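Local coordinates for pyruvate formate-lyase 2 (Archaeoglobus fulgidus, PDB 2F3O), which belongs to the glycyl radical enzymes and probably acts as a lyase, although its substrate and exact reaction are not known, at residues A[13-27]-A[69-81]. Sequence-based numbering, arbitrary orientation.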
loop_
_atom_site.group_PDB
_atom_site.type_symbol
_atom_site.label_atom_id
_atom_site.label_comp_id
_atom_site.label_asym_id
_atom_site.label_seq_id
_atom_site.Cartn_x
_atom_site.Cartn_y
_atom_site.Cartn_z
ATOM N N VAL A 13 44.287 -26.472 -16.892
ATOM C CA VAL A 13 43.240 -25.573 -17.435
ATOM C C VAL A 13 43.863 -24.740 -18.556
ATOM O O VAL A 13 43.402 -23.624 -18.848
ATOM C CB VAL A 13 42.606 -24.574 -16.393
ATOM C CG1 VAL A 13 41.398 -25.180 -15.659
ATOM C CG2 VAL A 13 43.656 -24.022 -15.425
ATOM N N SER A 14 44.925 -25.278 -19.164
ATOM C CA SER A 14 45.572 -24.629 -20.303
ATOM C C SER A 14 45.312 -25.365 -21.611
ATOM O O SER A 14 45.821 -24.973 -22.655
ATOM C CB SER A 14 47.062 -24.506 -20.049
ATOM O OG SER A 14 47.259 -24.103 -18.708
ATOM N N LYS A 15 44.505 -26.419 -21.547
ATOM C CA LYS A 15 44.145 -27.198 -22.724
ATOM C C LYS A 15 43.045 -26.455 -23.475
ATOM O O LYS A 15 42.364 -25.631 -22.868
ATOM C CB LYS A 15 43.727 -28.626 -22.311
ATOM C CG LYS A 15 42.453 -28.767 -21.471
ATOM C CD LYS A 15 42.381 -30.170 -20.820
ATOM C CE LYS A 15 40.981 -30.514 -20.298
ATOM N NZ LYS A 15 40.060 -30.838 -21.425
ATOM N N PRO A 16 42.893 -26.701 -24.802
ATOM C CA PRO A 16 41.843 -26.037 -25.612
ATOM C C PRO A 16 40.398 -26.216 -25.103
ATOM O O PRO A 16 40.066 -27.245 -24.508
ATOM C CB PRO A 16 42.012 -26.674 -27.004
ATOM C CG PRO A 16 42.774 -27.934 -26.762
ATOM C CD PRO A 16 43.710 -27.596 -25.644
ATOM N N ALA A 17 39.560 -25.207 -25.331
ATOM C CA ALA A 17 38.207 -25.187 -24.781
ATOM C C ALA A 17 37.212 -25.893 -25.680
ATOM O O ALA A 17 37.393 -25.970 -26.891
ATOM C CB ALA A 17 37.761 -23.771 -24.513
ATOM N N ARG A 18 36.151 -26.412 -25.076
ATOM C CA ARG A 18 35.111 -27.096 -25.836
ATOM C C ARG A 18 33.726 -26.417 -25.739
ATOM O O ARG A 18 33.458 -25.620 -24.841
ATOM C CB ARG A 18 35.029 -28.557 -25.391
ATOM C CG ARG A 18 34.430 -28.753 -24.020
ATOM C CD ARG A 18 34.510 -30.197 -23.607
ATOM N NE ARG A 18 33.608 -30.548 -22.514
ATOM C CZ ARG A 18 32.406 -31.081 -22.698
ATOM N NH1 ARG A 18 31.954 -31.297 -23.918
ATOM N NH2 ARG A 18 31.649 -31.397 -21.670
ATOM N N LEU A 19 32.847 -26.718 -26.686
ATOM C CA LEU A 19 31.455 -26.371 -26.521
ATOM C C LEU A 19 30.768 -27.476 -25.704
ATOM O O LEU A 19 30.566 -28.585 -26.191
ATOM C CB LEU A 19 30.791 -26.216 -27.871
ATOM C CG LEU A 19 29.375 -25.707 -27.691
ATOM C CD1 LEU A 19 29.421 -24.272 -27.183
ATOM C CD2 LEU A 19 28.609 -25.805 -28.984
ATOM N N SER A 20 30.440 -27.164 -24.452
ATOM C CA SER A 20 29.820 -28.127 -23.532
ATOM C C SER A 20 28.303 -28.214 -23.707
ATOM O O SER A 20 27.652 -27.249 -24.078
ATOM C CB SER A 20 30.168 -27.795 -22.087
ATOM O OG SER A 20 29.363 -28.535 -21.206
ATOM N N VAL A 21 27.727 -29.370 -23.434
ATOM C CA VAL A 21 26.391 -29.612 -23.913
ATOM C C VAL A 21 25.500 -30.272 -22.857
ATOM O O VAL A 21 24.278 -30.185 -22.913
ATOM C CB VAL A 21 26.495 -30.402 -25.233
ATOM C CG1 VAL A 21 25.571 -31.587 -25.291
ATOM C CG2 VAL A 21 26.297 -29.481 -26.400
ATOM N N GLU A 22 26.135 -30.871 -21.855
ATOM C CA GLU A 22 25.446 -31.681 -20.838
ATOM C C GLU A 22 24.430 -30.904 -19.989
ATOM O O GLU A 22 23.357 -31.428 -19.674
ATOM C CB GLU A 22 26.458 -32.406 -19.935
ATOM C CG GLU A 22 27.419 -33.358 -20.661
ATOM C CD GLU A 22 28.670 -32.657 -21.208
ATOM O OE1 GLU A 22 28.808 -31.430 -20.992
ATOM O OE2 GLU A 22 29.514 -33.323 -21.853
ATOM N N ARG A 23 24.762 -29.667 -19.624
ATOM C CA ARG A 23 23.795 -28.805 -18.956
ATOM C C ARG A 23 22.647 -28.504 -19.916
ATOM O O ARG A 23 21.486 -28.651 -19.564
ATOM C CB ARG A 23 24.445 -27.508 -18.453
ATOM C CG ARG A 23 23.505 -26.605 -17.644
ATOM C CD ARG A 23 22.797 -25.606 -18.527
ATOM N NE ARG A 23 21.709 -24.930 -17.856
ATOM C CZ ARG A 23 20.775 -24.217 -18.473
ATOM N NH1 ARG A 23 20.778 -24.069 -19.793
ATOM N NH2 ARG A 23 19.842 -23.620 -17.763
ATOM N N CYS A 24 22.990 -28.096 -21.129
ATOM C CA CYS A 24 22.002 -27.728 -22.118
ATOM C C CYS A 24 20.975 -28.827 -22.375
ATOM O O CYS A 24 19.777 -28.566 -22.433
ATOM C CB CYS A 24 22.708 -27.372 -23.414
ATOM S SG CYS A 24 21.586 -26.830 -24.668
ATOM N N ARG A 25 21.465 -30.059 -22.485
ATOM C CA ARG A 25 20.649 -31.247 -22.752
ATOM C C ARG A 25 19.722 -31.602 -21.614
ATOM O O ARG A 25 18.517 -31.760 -21.828
ATOM C CB ARG A 25 21.536 -32.469 -22.988
ATOM C CG ARG A 25 22.160 -32.544 -24.343
ATOM C CD ARG A 25 22.706 -33.923 -24.566
ATOM N NE ARG A 25 21.675 -34.786 -25.121
ATOM C CZ ARG A 25 21.898 -36.015 -25.564
ATOM N NH1 ARG A 25 23.121 -36.525 -25.505
ATOM N NH2 ARG A 25 20.898 -36.731 -26.059
ATOM N N LEU A 26 20.294 -31.757 -20.418
ATOM C CA LEU A 26 19.535 -32.180 -19.243
ATOM C C LEU A 26 18.483 -31.151 -18.822
ATOM O O LEU A 26 17.427 -31.521 -18.301
ATOM C CB LEU A 26 20.474 -32.471 -18.084
ATOM C CG LEU A 26 21.284 -33.756 -18.192
ATOM C CD1 LEU A 26 22.464 -33.702 -17.237
ATOM C CD2 LEU A 26 20.405 -34.971 -17.921
ATOM N N TYR A 27 18.783 -29.872 -19.055
ATOM C CA TYR A 27 17.816 -28.792 -18.904
ATOM C C TYR A 27 16.593 -29.001 -19.792
ATOM O O TYR A 27 15.460 -28.946 -19.315
ATOM C CB TYR A 27 18.464 -27.471 -19.274
ATOM C CG TYR A 27 17.640 -26.252 -18.964
ATOM C CD1 TYR A 27 17.480 -25.802 -17.661
ATOM C CD2 TYR A 27 17.042 -25.530 -19.979
ATOM C CE1 TYR A 27 16.731 -24.660 -17.384
ATOM C CE2 TYR A 27 16.294 -24.403 -19.709
ATOM C CZ TYR A 27 16.139 -23.973 -18.423
ATOM O OH TYR A 27 15.392 -22.850 -18.215
ATOM N N LEU A 69 31.597 -27.332 -15.866
ATOM C CA LEU A 69 31.024 -28.185 -16.889
ATOM C C LEU A 69 31.884 -29.450 -16.848
ATOM O O LEU A 69 33.019 -29.383 -16.348
ATOM C CB LEU A 69 31.114 -27.495 -18.240
ATOM C CG LEU A 69 32.472 -26.872 -18.524
ATOM C CD1 LEU A 69 33.111 -27.527 -19.721
ATOM C CD2 LEU A 69 32.363 -25.388 -18.709
ATOM N N PRO A 70 31.352 -30.612 -17.325
ATOM C CA PRO A 70 32.188 -31.815 -17.386
ATOM C C PRO A 70 33.272 -31.585 -18.402
ATOM O O PRO A 70 33.025 -30.928 -19.398
ATOM C CB PRO A 70 31.243 -32.890 -17.917
ATOM C CG PRO A 70 29.885 -32.362 -17.763
ATOM C CD PRO A 70 29.985 -30.878 -17.811
ATOM N N ASN A 71 34.451 -32.129 -18.131
ATOM C CA ASN A 71 35.662 -31.893 -18.927
ATOM C C ASN A 71 35.917 -30.432 -19.362
ATOM O O ASN A 71 35.584 -30.037 -20.491
ATOM C CB ASN A 71 35.738 -32.857 -20.114
ATOM C CG ASN A 71 37.091 -32.806 -20.811
ATOM O OD1 ASN A 71 37.165 -32.655 -22.038
ATOM N ND2 ASN A 71 38.174 -32.901 -20.027
ATOM N N PRO A 72 36.523 -29.642 -18.460
ATOM C CA PRO A 72 36.744 -28.194 -18.456
ATOM C C PRO A 72 37.641 -27.649 -19.591
ATOM O O PRO A 72 38.059 -28.413 -20.447
ATOM C CB PRO A 72 37.292 -27.938 -17.052
ATOM C CG PRO A 72 36.903 -29.138 -16.268
ATOM C CD PRO A 72 37.064 -30.243 -17.238
ATOM N N PRO A 73 38.086 -26.383 -19.515
ATOM C CA PRO A 73 37.699 -25.276 -20.354
ATOM C C PRO A 73 36.534 -25.541 -21.286
ATOM O O PRO A 73 36.605 -26.405 -22.159
ATOM C CB PRO A 73 39.001 -24.952 -21.096
ATOM C CG PRO A 73 40.084 -25.263 -20.044
ATOM C CD PRO A 73 39.376 -26.042 -18.894
ATOM N N GLY A 74 35.464 -24.776 -21.086
ATOM C CA GLY A 74 34.314 -24.840 -21.972
ATOM C C GLY A 74 33.263 -23.750 -21.877
ATOM O O GLY A 74 33.353 -22.839 -21.045
ATOM N N ALA A 75 32.262 -23.853 -22.752
ATOM C CA ALA A 75 31.115 -22.947 -22.758
ATOM C C ALA A 75 29.840 -23.675 -22.341
ATOM O O ALA A 75 29.551 -24.749 -22.859
ATOM C CB ALA A 75 30.939 -22.349 -24.132
ATOM N N ILE A 76 29.081 -23.096 -21.410
ATOM C CA ILE A 76 27.769 -23.638 -21.060
ATOM C C ILE A 76 26.700 -23.002 -21.961
ATOM O O ILE A 76 26.741 -21.807 -22.219
ATOM C CB ILE A 76 27.442 -23.421 -19.580
ATOM C CG1 ILE A 76 28.600 -23.895 -18.703
ATOM C CG2 ILE A 76 26.219 -24.186 -19.197
ATOM C CD1 ILE A 76 28.424 -23.604 -17.222
ATOM N N ILE A 77 25.771 -23.804 -22.479
ATOM C CA ILE A 77 24.758 -23.294 -23.406
ATOM C C ILE A 77 23.432 -23.015 -22.679
ATOM O O ILE A 77 22.935 -23.869 -21.933
ATOM C CB ILE A 77 24.514 -24.289 -24.562
ATOM C CG1 ILE A 77 25.817 -24.679 -25.238
ATOM C CG2 ILE A 77 23.566 -23.717 -25.605
ATOM C CD1 ILE A 77 25.610 -25.708 -26.316
ATOM N N PHE A 78 22.871 -21.821 -22.888
ATOM C CA PHE A 78 21.588 -21.449 -22.299
ATOM C C PHE A 78 20.610 -21.145 -23.419
ATOM O O PHE A 78 20.466 -19.997 -23.804
ATOM C CB PHE A 78 21.738 -20.243 -21.352
ATOM C CG PHE A 78 22.486 -20.568 -20.086
ATOM C CD1 PHE A 78 23.869 -20.530 -20.047
ATOM C CD2 PHE A 78 21.803 -20.956 -18.943
ATOM C CE1 PHE A 78 24.551 -20.873 -18.890
ATOM C CE2 PHE A 78 22.477 -21.300 -17.778
ATOM C CZ PHE A 78 23.845 -21.261 -17.748
ATOM N N PRO A 79 19.929 -22.182 -23.956
ATOM C CA PRO A 79 19.034 -21.977 -25.099
ATOM C C PRO A 79 17.774 -21.190 -24.744
ATOM O O PRO A 79 17.104 -20.672 -25.633
ATOM C CB PRO A 79 18.661 -23.409 -25.512
ATOM C CG PRO A 79 18.789 -24.202 -24.263
ATOM C CD PRO A 79 19.955 -23.599 -23.534
ATOM N N GLU A 80 17.473 -21.089 -23.452
ATOM C CA GLU A 80 16.345 -20.294 -22.981
ATOM C C GLU A 80 16.682 -18.806 -23.134
ATOM O O GLU A 80 15.804 -17.959 -23.311
ATOM C CB GLU A 80 15.965 -20.670 -21.535
ATOM C CG GLU A 80 16.958 -20.244 -20.455
ATOM C CD GLU A 80 17.994 -21.310 -20.075
ATOM O OE1 GLU A 80 18.205 -21.509 -18.858
ATOM O OE2 GLU A 80 18.607 -21.950 -20.965
ATOM N N GLY A 81 17.971 -18.508 -23.103
ATOM C CA GLY A 81 18.432 -17.161 -23.333
ATOM C C GLY A 81 18.951 -17.002 -24.745
ATOM O O GLY A 81 18.179 -16.861 -25.693
#
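The guanidinium of Arg23 lies between two aromatic side chains: Phe78 CE2 sits over the centre of one face, 3.4 Å above the plane, and Tyr27 CG covers the opposite face nearer the rim. The Phe78 ring is inclined 39° to the guanidinium rather than stacked flat. At the edge, Arg23 grips Glu80 end-on, with NH2 to OE1 at 2.9 Å and NH1 to OE2 at 3.3 Å, each oxygen using its syn lone pair. NH1 also reaches Ile77 O at 3.0 Å, in the carbonyl plane, while NE bonds to Gln266 O. The bend at chi2 (-91°) turns the chain across Ile76 CG2 toward these partners. Lys509 supplies Glu80 with a second positive charge, and Tyr27 OH bonds to Gln43. A leucine in place of Arg23 would probably leave Glu80 without one of its two basic partners and Ile77 O without this donor.

Arg18 carries a second guanidinium, with Ser20 CA over one face and backbone oxygens at its edge: NH2 to Pro70 O, 2.7 Å, and NE to Asn71 O, 2.9 Å. NH2 also forms a salt bridge to Glu22, whose OE1 accepts Ser20 OG. Beyond these groups, Leu19 CD1 meets Ala75 CB at 3.9 Å, and Ile77 packs against Leu19, Val21 and Cys24. The backbone bonds Arg18 N to Pro73 O, Ala75 N to Arg18 O and Ser20 N to Ala75 O define a short two-stranded parallel sheet leading into helix 22-34, within the N-terminal part of this pyruvate formate-lyase-like fold.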